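Local coordinates for Lin1944 protein (Listeria innocua, PDB 3D7L) that is of unknown function but belongs to the short-chain dehydrogenase/reductase family and so is probably an oxidoreductase, at residues G57-I62 against S103-S109; Q93-V97 against F110-T114; R22-A27 against E187-F191. All coordinates share one frame. Residues are numbered along the deposited sequence.

In the fold
From the N terminus, the chain first lays down R22-A27, at the end of helix 14-23. Its partner E187-F191 comes only after the rest of the central sheet except its last strand, so interaction 3 closes a very long loop within which interactions 1 and 2 both nest. Those two cross: G57-I62 comes first, then Q93-V97, then S103-S109 and F110-T114, which run on into each other along strand 108-113. Interaction 1 sets strands 59-64 and 108-113 side by side, interaction 2 packs helix 79-100 on the second of them, and interaction 3 joins two helices. Ser189 of interaction 3 meets Thr111 of interaction 2 OG to OG1 at 2.7 Å, a probable hydrogen bond.

Interaction 1: G57-I62 against S103-S109; sequences GKVDAI and SLNDKGS
Two neighbouring parallel strands pair here, with a turn interrupting the second. Segment 57-62 leaves helix 46-56 at Gly57, where phi is positive, and extends from Lys58 apart from a kink at Asp60. Along 103-109, Ser103 O accepts from Val59 N at 2.9 Å. Leu104 (chi1 m, chi2 t) lies beside Val59, CA to CA 5.2 Å; its CD2 is 3.9 Å from Ile62 CG1, and its O takes Lys58 NZ at 2.8 Å. Asn105 N reaches Val59 O at 2.7 Å, and its ND2 reaches Asp60 OD2 at 3.1 Å. A type II turn, Asn105 to Gly108, closes with Gly108 N to Asn105 O at 2.9 Å. Pairing resumes at Ser109, whose N meets Asp60 O at 3.1 Å and whose O meets Ile62 N at 3.0 Å. This is central parallel pairing of a Rossmann-type sheet. Strand 5-9 flanks 59-64 across the sheet, with Lys5 N bonded to Asp60 OD1, while Tyr53 of helix 46-56 packs on Ile62 and Ser103.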
ATOM      1  N   GLY D  57      16.014  10.334 -21.637  1.00 32.66           N
ATOM      2  CA  GLY D  57      17.283  10.826 -21.082  1.00 32.70           C
ATOM      3  C   GLY D  57      17.148  11.474 -19.701  1.00 32.76           C
ATOM      4  O   GLY D  57      16.201  11.185 -18.955  1.00 33.22           O
ATOM      5  N   LYS D  58      18.080  12.360 -19.358  1.00 31.63           N
ATOM      6  CA  LYS D  58      18.098  12.983 -18.030  1.00 31.45           C
ATOM      7  C   LYS D  58      17.058  14.082 -17.886  1.00 30.53           C
ATOM      8  O   LYS D  58      16.922  14.934 -18.769  1.00 29.95           O
ATOM      9  CB  LYS D  58      19.499  13.542 -17.700  1.00 32.35           C
ATOM     10  CG  LYS D  58      20.514  12.487 -17.234  1.00 34.66           C
ATOM     11  CD  LYS D  58      20.325  12.195 -15.746  1.00 38.31           C
ATOM     12  CE  LYS D  58      21.465  11.364 -15.162  1.00 41.20           C
ATOM     13  NZ  LYS D  58      21.366  11.231 -13.661  1.00 41.47           N
ATOM     14  N   VAL D  59      16.312  14.036 -16.775  1.00 29.54           N
ATOM     15  CA  VAL D  59      15.393  15.122 -16.387  1.00 28.76           C
ATOM     16  C   VAL D  59      15.586  15.609 -14.944  1.00 28.67           C
ATOM     17  O   VAL D  59      16.351  15.028 -14.160  1.00 28.36           O
ATOM     18  CB  VAL D  59      13.894  14.770 -16.670  1.00 29.21           C
ATOM     19  CG1 VAL D  59      13.679  14.616 -18.159  1.00 28.13           C
ATOM     20  CG2 VAL D  59      13.463  13.514 -15.923  1.00 25.78           C
ATOM     21  N   ASP D  60      14.913  16.707 -14.615  1.00 28.49           N
ATOM     22  CA  ASP D  60      14.985  17.284 -13.280  1.00 27.85           C
ATOM     23  C   ASP D  60      13.848  16.794 -12.401  1.00 27.10           C
ATOM     24  O   ASP D  60      13.986  16.751 -11.181  1.00 27.29           O
ATOM     25  CB  ASP D  60      14.954  18.802 -13.360  1.00 27.91           C
ATOM     26  CG  ASP D  60      16.121  19.343 -14.122  1.00 29.77           C
ATOM     27  OD1 ASP D  60      15.912  19.851 -15.242  1.00 31.92           O
ATOM     28  OD2 ASP D  60      17.259  19.200 -13.628  1.00 31.40           O
ATOM     29  N   ALA D  61      12.731  16.420 -13.008  1.00 26.35           N
ATOM     30  CA  ALA D  61      11.568  15.954 -12.225  1.00 25.42           C
ATOM     31  C   ALA D  61      10.796  14.920 -12.997  1.00 25.32           C
ATOM     32  O   ALA D  61      10.652  15.029 -14.212  1.00 26.37           O
ATOM     33  CB  ALA D  61      10.646  17.106 -11.858  1.00 24.14           C
ATOM     34  N   ILE D  62      10.280  13.934 -12.273  1.00 25.57           N
ATOM     35  CA  ILE D  62       9.400  12.923 -12.825  1.00 25.15           C
ATOM     36  C   ILE D  62       8.136  12.995 -11.970  1.00 25.74           C
ATOM     37  O   ILE D  62       8.185  12.876 -10.732  1.00 25.78           O
ATOM     38  CB  ILE D  62      10.024  11.504 -12.770  1.00 25.60           C
ATOM     39  CG1 ILE D  62      11.267  11.414 -13.677  1.00 24.67           C
ATOM     40  CG2 ILE D  62       8.966  10.431 -13.134  1.00 24.09           C
ATOM     41  CD1 ILE D  62      12.080  10.148 -13.478  1.00 24.04           C
ATOM     42  N   SER D 103      17.516   8.313 -14.152  1.00 32.16           N
ATOM     43  CA  SER D 103      17.130   9.362 -15.084  1.00 31.54           C
ATOM     44  C   SER D 103      17.016  10.740 -14.457  1.00 31.28           C
ATOM     45  O   SER D 103      16.761  11.704 -15.166  1.00 30.88           O
ATOM     46  CB  SER D 103      15.807   9.018 -15.764  1.00 31.29           C
ATOM     47  OG  SER D 103      15.999   7.939 -16.655  1.00 31.76           O
ATOM     48  N   LEU D 104      17.181  10.841 -13.140  1.00 30.10           N
ATOM     49  CA  LEU D 104      17.065  12.142 -12.510  1.00 29.62           C
ATOM     50  C   LEU D 104      18.399  12.822 -12.339  1.00 29.68           C
ATOM     51  O   LEU D 104      19.389  12.197 -11.930  1.00 29.23           O
ATOM     52  CB  LEU D 104      16.364  12.063 -11.152  1.00 29.65           C
ATOM     53  CG  LEU D 104      14.841  12.011 -11.142  1.00 28.48           C
ATOM     54  CD1 LEU D 104      14.422  11.989  -9.707  1.00 22.72           C
ATOM     55  CD2 LEU D 104      14.215  13.228 -11.887  1.00 26.82           C
ATOM     56  N   ASN D 105      18.410  14.112 -12.656  1.00 29.30           N
ATOM     57  CA  ASN D 105      19.541  14.954 -12.359  1.00 29.25           C
ATOM     58  C   ASN D 105      19.720  15.096 -10.835  1.00 29.54           C
ATOM     59  O   ASN D 105      18.785  14.860 -10.053  1.00 28.20           O
ATOM     60  CB  ASN D 105      19.369  16.320 -13.031  1.00 28.86           C
ATOM     61  CG  ASN D 105      19.628  16.279 -14.541  1.00 30.58           C
ATOM     62  OD1 ASN D 105      20.499  15.548 -15.028  1.00 30.11           O
ATOM     63  ND2 ASN D 105      18.880  17.089 -15.284  1.00 32.41           N
ATOM     64  N   ASP D 106      20.930  15.470 -10.418  1.00 29.96           N
ATOM     65  CA  ASP D 106      21.219  15.728  -9.016  1.00 30.24           C
ATOM     66  C   ASP D 106      20.203  16.724  -8.452  1.00 30.29           C
ATOM     67  O   ASP D 106      19.882  17.698  -9.109  1.00 30.37           O
ATOM     68  CB  ASP D 106      22.642  16.273  -8.876  1.00 30.66           C
ATOM     69  CG  ASP D 106      23.722  15.215  -9.172  1.00 31.68           C
ATOM     70  OD1 ASP D 106      24.909  15.583  -9.207  1.00 35.78           O
ATOM     71  OD2 ASP D 106      23.408  14.024  -9.374  1.00 32.92           O
ATOM     72  N   LYS D 107      19.675  16.456  -7.256  1.00 29.62           N
ATOM     73  CA  LYS D 107      18.681  17.334  -6.610  1.00 29.68           C
ATOM     74  C   LYS D 107      17.309  17.313  -7.300  1.00 28.34           C
ATOM     75  O   LYS D 107      16.479  18.174  -7.039  1.00 28.38           O
ATOM     76  CB  LYS D 107      19.187  18.790  -6.523  1.00 30.39           C
ATOM     77  CG  LYS D 107      20.648  18.975  -6.072  1.00 34.18           C
ATOM     78  CD  LYS D 107      20.777  19.683  -4.736  1.00 39.48           C
ATOM     79  CE  LYS D 107      20.745  18.668  -3.578  1.00 42.60           C
ATOM     80  NZ  LYS D 107      20.120  19.220  -2.327  1.00 42.99           N
ATOM     81  N   GLY D 108      17.088  16.347  -8.190  1.00 27.45           N
ATOM     82  CA  GLY D 108      15.809  16.165  -8.878  1.00 26.76           C
ATOM     83  C   GLY D 108      14.765  15.634  -7.905  1.00 26.77           C
ATOM     84  O   GLY D 108      15.061  15.455  -6.718  1.00 27.37           O
ATOM     85  N   SER D 109      13.545  15.401  -8.384  1.00 26.52           N
ATOM     86  CA  SER D 109      12.461  14.888  -7.525  1.00 26.68           C
ATOM     87  C   SER D 109      11.515  13.950  -8.255  1.00 26.61           C
ATOM     88  O   SER D 109      11.384  14.047  -9.474  1.00 26.35           O
ATOM     89  CB  SER D 109      11.634  16.048  -6.954  1.00 26.28           C
ATOM     90  OG  SER D 109      10.861  16.660  -7.973  1.00 26.95           O
TER
HETATM   91  O   HOH W   1      18.081  17.434 -18.363  1.00 40.05           O
HETATM   92  O   HOH W   2      12.356  18.746  -8.933  1.00 26.81           O
HETATM   93  O   HOH W   3      17.340  18.732 -10.763  1.00 31.23           O
HETATM   94  O   HOH W   4       8.650  15.678  -9.047  1.00 19.66           O

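Interaction 2: Q93-V97 against F110-T114; sequences QINLV and FTLTT
A helix lies along a strand of the central sheet, as in the alpha/beta layers of a Rossmann fold. Residues 93-97 are helical and 110-113 extended; the short axes pass 9.5 Å apart at 173°, nearly antiparallel. The CA of Gln93 is 6.9 Å from that of Leu112, and the CA of Val97 is 7.2 Å from that of Phe110, so one helical turn spans two strand residues.

Gln93 supplies the polar part. With chi1 m, chi2 t and chi3 97°, its amide lies against the backbone of Thr113 and reads both groups: Thr113 N donates to Gln93 OE1 at 3.0 Å, and Gln93 NE2 donates to Thr113 O at 2.8 Å. Both bonds are close to straight. Ser64 OG also bonds Gln93 OE1, and Lys89 O accepts from Gln93 NE2.

The apolar part centres on Val97, chi1 t. Its CG2 sits over one face of the Phe110 ring, 4.1 Å from the centroid and 22° off the normal, a CH-pi contact, and also lies 3.8 Å from Leu112 CD2. Phe110 and Leu112 point their CA-to-CB bonds toward the helix. Phe110 has chi1 m and chi2 -82°, bringing CE1 to 3.8 Å from Val97 CA; Leu112 has chi1 m (-90°) with chi2 at 24°, between the usual wells.

Ile152 of strand 151-157 and Phe138 of helix 126-142 both touch Val97. Helix 46-56 packs against Leu96, and Asn82 of the second subunit packs on Ile94.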
ATOM      1  N   GLN D  93       3.160   2.972 -10.576  1.00 28.54           N
ATOM      2  CA  GLN D  93       3.780   4.205 -10.069  1.00 27.89           C
ATOM      3  C   GLN D  93       5.089   3.929  -9.308  1.00 27.30           C
ATOM      4  O   GLN D  93       6.057   4.692  -9.417  1.00 27.18           O
ATOM      5  CB  GLN D  93       2.824   4.991  -9.179  1.00 28.13           C
ATOM      6  CG  GLN D  93       1.636   5.597  -9.868  1.00 26.24           C
ATOM      7  CD  GLN D  93       1.027   6.708  -9.005  1.00 28.30           C
ATOM      8  OE1 GLN D  93       1.322   7.890  -9.205  1.00 25.42           O
ATOM      9  NE2 GLN D  93       0.191   6.324  -8.024  1.00 23.37           N
ATOM     10  N   ILE D  94       5.132   2.834  -8.568  1.00 26.32           N
ATOM     11  CA  ILE D  94       6.342   2.514  -7.811  1.00 25.89           C
ATOM     12  C   ILE D  94       7.495   2.139  -8.738  1.00 26.51           C
ATOM     13  O   ILE D  94       8.636   2.611  -8.553  1.00 27.60           O
ATOM     14  CB  ILE D  94       6.059   1.507  -6.653  1.00 25.71           C
ATOM     15  CG1 ILE D  94       5.300   2.264  -5.524  1.00 26.17           C
ATOM     16  CG2 ILE D  94       7.361   0.911  -6.110  1.00 23.74           C
ATOM     17  CD1 ILE D  94       4.651   1.426  -4.479  1.00 28.63           C
ATOM     18  N   ASN D  95       7.177   1.365  -9.773  1.00 26.26           N
ATOM     19  CA  ASN D  95       8.146   0.999 -10.799  1.00 26.39           C
ATOM     20  C   ASN D  95       8.696   2.200 -11.534  1.00 26.64           C
ATOM     21  O   ASN D  95       9.881   2.221 -11.876  1.00 27.02           O
ATOM     22  CB  ASN D  95       7.584  -0.078 -11.745  1.00 26.59           C
ATOM     23  CG  ASN D  95       7.513  -1.459 -11.067  1.00 27.27           C
ATOM     24  OD1 ASN D  95       8.048  -1.633  -9.984  1.00 28.73           O
ATOM     25  ND2 ASN D  95       6.843  -2.417 -11.694  1.00 25.64           N
ATOM     26  N   LEU D  96       7.881   3.236 -11.738  1.00 26.79           N
ATOM     27  CA  LEU D  96       8.444   4.467 -12.320  1.00 26.83           C
ATOM     28  C   LEU D  96       9.561   5.034 -11.448  1.00 26.90           C
ATOM     29  O   LEU D  96      10.491   5.663 -11.956  1.00 26.94           O
ATOM     30  CB  LEU D  96       7.381   5.537 -12.555  1.00 26.42           C
ATOM     31  CG  LEU D  96       6.225   5.273 -13.506  1.00 27.49           C
ATOM     32  CD1 LEU D  96       5.257   6.425 -13.329  1.00 28.56           C
ATOM     33  CD2 LEU D  96       6.635   5.097 -14.995  1.00 26.74           C
ATOM     34  N   VAL D  97       9.456   4.837 -10.134  1.00 27.14           N
ATOM     35  CA  VAL D  97      10.514   5.251  -9.204  1.00 26.79           C
ATOM     36  C   VAL D  97      11.678   4.253  -9.254  1.00 27.14           C
ATOM     37  O   VAL D  97      12.835   4.656  -9.446  1.00 27.57           O
ATOM     38  CB  VAL D  97       9.981   5.403  -7.758  1.00 26.84           C
ATOM     39  CG1 VAL D  97      11.112   5.590  -6.790  1.00 26.43           C
ATOM     40  CG2 VAL D  97       8.966   6.544  -7.675  1.00 25.88           C
ATOM     41  N   PHE D 110      10.855  13.059  -7.490  1.00 26.86           N
ATOM     42  CA  PHE D 110       9.676  12.305  -7.937  1.00 26.26           C
ATOM     43  C   PHE D 110       8.419  12.881  -7.275  1.00 26.10           C
ATOM     44  O   PHE D 110       8.448  13.221  -6.100  1.00 27.34           O
ATOM     45  CB  PHE D 110       9.760  10.831  -7.512  1.00 26.37           C
ATOM     46  CG  PHE D 110      10.800  10.035  -8.221  1.00 26.77           C
ATOM     47  CD1 PHE D 110      10.550   9.499  -9.478  1.00 25.45           C
ATOM     48  CD2 PHE D 110      12.033   9.785  -7.619  1.00 27.00           C
ATOM     49  CE1 PHE D 110      11.509   8.743 -10.145  1.00 23.82           C
ATOM     50  CE2 PHE D 110      13.004   9.017  -8.294  1.00 26.23           C
ATOM     51  CZ  PHE D 110      12.723   8.493  -9.539  1.00 26.28           C
ATOM     52  N   THR D 111       7.311  12.970  -8.010  1.00 25.40           N
ATOM     53  CA  THR D 111       6.014  13.261  -7.382  1.00 24.87           C
ATOM     54  C   THR D 111       5.005  12.208  -7.830  1.00 25.77           C
ATOM     55  O   THR D 111       4.818  12.009  -9.027  1.00 26.83           O
ATOM     56  CB  THR D 111       5.492  14.638  -7.717  1.00 23.89           C
ATOM     57  OG1 THR D 111       6.526  15.591  -7.507  1.00 23.69           O
ATOM     58  CG2 THR D 111       4.282  14.996  -6.869  1.00 22.96           C
ATOM     59  N   LEU D 112       4.358  11.543  -6.868  1.00 26.64           N
ATOM     60  CA  LEU D 112       3.422  10.446  -7.184  1.00 27.88           C
ATOM     61  C   LEU D 112       1.997  10.799  -6.772  1.00 27.93           C
ATOM     62  O   LEU D 112       1.809  11.619  -5.889  1.00 27.64           O
ATOM     63  CB  LEU D 112       3.879   9.166  -6.486  1.00 26.58           C
ATOM     64  CG  LEU D 112       4.843   8.183  -7.159  1.00 30.34           C
ATOM     65  CD1 LEU D 112       5.775   8.750  -8.269  1.00 28.79           C
ATOM     66  CD2 LEU D 112       5.628   7.343  -6.096  1.00 30.09           C
ATOM     67  N   THR D 113       0.984  10.190  -7.384  1.00 28.52           N
ATOM     68  CA  THR D 113      -0.400  10.570  -7.019  1.00 29.09           C
ATOM     69  C   THR D 113      -1.060   9.506  -6.151  1.00 29.56           C
ATOM     70  O   THR D 113      -0.957   8.329  -6.449  1.00 28.86           O
ATOM     71  CB  THR D 113      -1.292  10.864  -8.257  1.00 29.65           C
ATOM     72  OG1 THR D 113      -0.698  11.909  -9.042  1.00 31.59           O
ATOM     73  CG2 THR D 113      -2.697  11.293  -7.832  1.00 28.90           C
ATOM     74  N   THR D 114      -1.714   9.927  -5.061  1.00 29.70           N
ATOM     75  CA  THR D 114      -2.463   9.003  -4.217  1.00 29.88           C
ATOM     76  C   THR D 114      -3.975   9.361  -4.298  1.00 30.01           C
ATOM     77  O   THR D 114      -4.552   9.340  -5.391  1.00 29.90           O
ATOM     78  CB  THR D 114      -1.906   8.998  -2.765  1.00 30.18           C
ATOM     79  OG1 THR D 114      -1.834  10.341  -2.289  1.00 31.44           O
ATOM     80  CG2 THR D 114      -0.483   8.412  -2.701  1.00 29.47           C
TER

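Interaction 3: R22-A27 against E187-F191; sequences RLEKKA and EKSVF
Glu187, Phe191 and Lys26 carry most of this contact, with Leu23 close behind. Residues 22-23 belong to helix 14-23, and the backbone is extended at Ala27; 187-191 is the last part of helix 179-191. Leu23 and Glu187 are the closest CA pair, at 6.5 Å. Glu187, chi1 and chi2 both t, stretches between two cations: its OE1 takes Arg22 NE at 2.6 Å, with a weak bond from Arg22 NH2 at 3.1 Å, and its OE2 takes Lys26 NZ at 2.7 Å. Lys26 (chi1 m, chi2 t) runs across Phe191, its CD 4.1 Å from the ring centroid in a CH-pi contact and its CB 3.4 Å from Phe191 CZ. At the ring edge lie Leu23 CD2, 4.1 Å from Phe191 CE2, and Ala27 CB, 4.3 Å from Phe191 CZ. Leu23 (chi1 m, chi2 t) sets CD2 3.8 Å from Glu187 CA; Ile6 of strand 5-9 meets Leu23 and Val190. Arg22, Lys26 and Glu187 form a salt-bridge network beside these apolar contacts, joining two helices on one side of the parallel Rossmann-type sheet.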
ATOM      1  N   ARG D  22       0.124  24.314 -15.035  1.00 33.54           N
ATOM      2  CA  ARG D  22       0.969  25.019 -14.068  1.00 34.03           C
ATOM      3  C   ARG D  22       2.451  24.886 -14.410  1.00 33.25           C
ATOM      4  O   ARG D  22       3.122  25.893 -14.592  1.00 33.24           O
ATOM      5  CB  ARG D  22       0.718  24.539 -12.627  1.00 34.00           C
ATOM      6  CG  ARG D  22      -0.567  25.051 -12.018  1.00 36.94           C
ATOM      7  CD  ARG D  22      -0.485  25.164 -10.490  1.00 37.61           C
ATOM      8  NE  ARG D  22       0.270  26.348 -10.094  1.00 38.72           N
ATOM      9  CZ  ARG D  22      -0.223  27.582 -10.002  1.00 40.38           C
ATOM     10  NH1 ARG D  22      -1.503  27.833 -10.274  1.00 40.37           N
ATOM     11  NH2 ARG D  22       0.576  28.579  -9.638  1.00 40.21           N
ATOM     12  N   LEU D  23       2.941  23.645 -14.500  1.00 32.87           N
ATOM     13  CA  LEU D  23       4.378  23.361 -14.681  1.00 32.53           C
ATOM     14  C   LEU D  23       4.978  23.879 -16.000  1.00 33.09           C
ATOM     15  O   LEU D  23       6.165  24.230 -16.056  1.00 33.04           O
ATOM     16  CB  LEU D  23       4.658  21.859 -14.507  1.00 32.36           C
ATOM     17  CG  LEU D  23       4.131  21.156 -13.237  1.00 30.11           C
ATOM     18  CD1 LEU D  23       4.592  19.698 -13.179  1.00 31.70           C
ATOM     19  CD2 LEU D  23       4.528  21.876 -11.960  1.00 29.82           C
ATOM     20  N   GLU D  24       4.152  23.936 -17.042  1.00 32.97           N
ATOM     21  CA  GLU D  24       4.511  24.520 -18.332  1.00 34.11           C
ATOM     22  C   GLU D  24       5.088  25.935 -18.250  1.00 33.81           C
ATOM     23  O   GLU D  24       5.964  26.285 -19.035  1.00 33.12           O
ATOM     24  CB  GLU D  24       3.265  24.668 -19.193  1.00 34.21           C
ATOM     25  CG  GLU D  24       2.945  23.517 -20.032  1.00 36.94           C
ATOM     26  CD  GLU D  24       1.857  23.853 -21.011  1.00 39.67           C
ATOM     27  OE1 GLU D  24       2.051  23.490 -22.182  1.00 42.74           O
ATOM     28  OE2 GLU D  24       0.838  24.492 -20.633  1.00 39.42           O
ATOM     29  N   LYS D  25       4.530  26.749 -17.355  1.00 33.70           N
ATOM     30  CA  LYS D  25       4.894  28.159 -17.224  1.00 34.40           C
ATOM     31  C   LYS D  25       6.336  28.323 -16.746  1.00 34.36           C
ATOM     32  O   LYS D  25       6.953  29.371 -16.959  1.00 33.32           O
ATOM     33  CB  LYS D  25       3.998  28.851 -16.193  1.00 34.96           C
ATOM     34  CG  LYS D  25       2.520  28.559 -16.264  1.00 36.96           C
ATOM     35  CD  LYS D  25       1.813  29.495 -17.199  1.00 39.52           C
ATOM     36  CE  LYS D  25       0.546  30.019 -16.542  1.00 40.53           C
ATOM     37  NZ  LYS D  25      -0.522  29.016 -16.601  1.00 42.13           N
ATOM     38  N   LYS D  26       6.845  27.285 -16.078  1.00 34.25           N
ATOM     39  CA  LYS D  26       8.123  27.348 -15.360  1.00 34.87           C
ATOM     40  C   LYS D  26       9.201  26.373 -15.861  1.00 34.05           C
ATOM     41  O   LYS D  26      10.337  26.440 -15.391  1.00 33.81           O
ATOM     42  CB  LYS D  26       7.905  27.056 -13.867  1.00 35.72           C
ATOM     43  CG  LYS D  26       6.683  27.689 -13.224  1.00 38.57           C
ATOM     44  CD  LYS D  26       6.850  27.791 -11.718  1.00 42.86           C
ATOM     45  CE  LYS D  26       6.350  29.139 -11.234  1.00 45.55           C
ATOM     46  NZ  LYS D  26       6.476  29.220  -9.776  1.00 47.74           N
ATOM     47  N   ALA D  27       8.839  25.462 -16.771  1.00 32.72           N
ATOM     48  CA  ALA D  27       9.731  24.376 -17.214  1.00 31.96           C
ATOM     49  C   ALA D  27       9.356  23.814 -18.588  1.00 31.75           C
ATOM     50  O   ALA D  27       8.216  23.961 -19.048  1.00 31.48           O
ATOM     51  CB  ALA D  27       9.704  23.242 -16.202  1.00 31.81           C
ATOM     52  N   GLU D 187       3.248  21.470  -8.140  1.00 25.60           N
ATOM     53  CA  GLU D 187       4.240  22.546  -8.270  1.00 26.21           C
ATOM     54  C   GLU D 187       5.076  22.699  -6.980  1.00 26.16           C
ATOM     55  O   GLU D 187       6.280  22.896  -7.049  1.00 25.66           O
ATOM     56  CB  GLU D 187       3.596  23.873  -8.663  1.00 25.35           C
ATOM     57  CG  GLU D 187       4.580  25.040  -8.687  1.00 27.98           C
ATOM     58  CD  GLU D 187       3.959  26.376  -9.102  1.00 29.66           C
ATOM     59  OE1 GLU D 187       2.800  26.415  -9.536  1.00 35.52           O
ATOM     60  OE2 GLU D 187       4.642  27.403  -9.016  1.00 34.52           O
ATOM     61  N   LYS D 188       4.421  22.613  -5.815  1.00 26.56           N
ATOM     62  CA  LYS D 188       5.090  22.642  -4.526  1.00 27.37           C
ATOM     63  C   LYS D 188       6.117  21.509  -4.446  1.00 27.49           C
ATOM     64  O   LYS D 188       7.259  21.746  -4.060  1.00 28.16           O
ATOM     65  CB  LYS D 188       4.056  22.543  -3.385  1.00 27.49           C
ATOM     66  CG  LYS D 188       4.646  22.605  -2.000  1.00 27.68           C
ATOM     67  CD  LYS D 188       3.563  22.487  -0.923  1.00 28.36           C
ATOM     68  CE  LYS D 188       4.193  22.406   0.465  1.00 29.21           C
ATOM     69  NZ  LYS D 188       4.947  23.615   0.873  1.00 30.87           N
ATOM     70  N   SER D 189       5.724  20.292  -4.844  1.00 27.11           N
ATOM     71  CA  SER D 189       6.659  19.162  -4.852  1.00 26.93           C
ATOM     72  C   SER D 189       7.836  19.367  -5.809  1.00 27.22           C
ATOM     73  O   SER D 189       8.971  19.151  -5.416  1.00 28.61           O
ATOM     74  CB  SER D 189       5.957  17.835  -5.147  1.00 26.58           C
ATOM     75  OG  SER D 189       6.892  16.799  -5.064  1.00 26.93           O
ATOM     76  N   VAL D 190       7.588  19.823  -7.032  1.00 26.15           N
ATOM     77  CA  VAL D 190       8.668  19.985  -8.005  1.00 26.08           C
ATOM     78  C   VAL D 190       9.613  21.145  -7.667  1.00 26.43           C
ATOM     79  O   VAL D 190      10.841  21.011  -7.766  1.00 27.36           O
ATOM     80  CB  VAL D 190       8.105  20.126  -9.458  1.00 26.06           C
ATOM     81  CG1 VAL D 190       9.213  20.511 -10.496  1.00 26.98           C
ATOM     82  CG2 VAL D 190       7.389  18.856  -9.875  1.00 24.03           C
ATOM     83  N   PHE D 191       9.055  22.284  -7.267  1.00 25.77           N
ATOM     84  CA  PHE D 191       9.838  23.511  -7.171  1.00 25.95           C
ATOM     85  C   PHE D 191      10.254  23.867  -5.757  1.00 26.28           C
ATOM     86  O   PHE D 191      11.183  24.657  -5.567  1.00 25.88           O
ATOM     87  CB  PHE D 191       9.079  24.666  -7.825  1.00 26.30           C
ATOM     88  CG  PHE D 191       9.069  24.588  -9.322  1.00 27.41           C
ATOM     89  CD1 PHE D 191      10.183  24.991 -10.061  1.00 28.70           C
ATOM     90  CD2 PHE D 191       7.960  24.101  -9.995  1.00 29.04           C
ATOM     91  CE1 PHE D 191      10.188  24.902 -11.459  1.00 30.44           C
ATOM     92  CE2 PHE D 191       7.944  24.028 -11.388  1.00 28.62           C
ATOM     93  CZ  PHE D 191       9.069  24.416 -12.123  1.00 28.11           C
TER
HETATM   94  O   HOH W   5       2.835  27.823 -12.521  1.00 28.05           O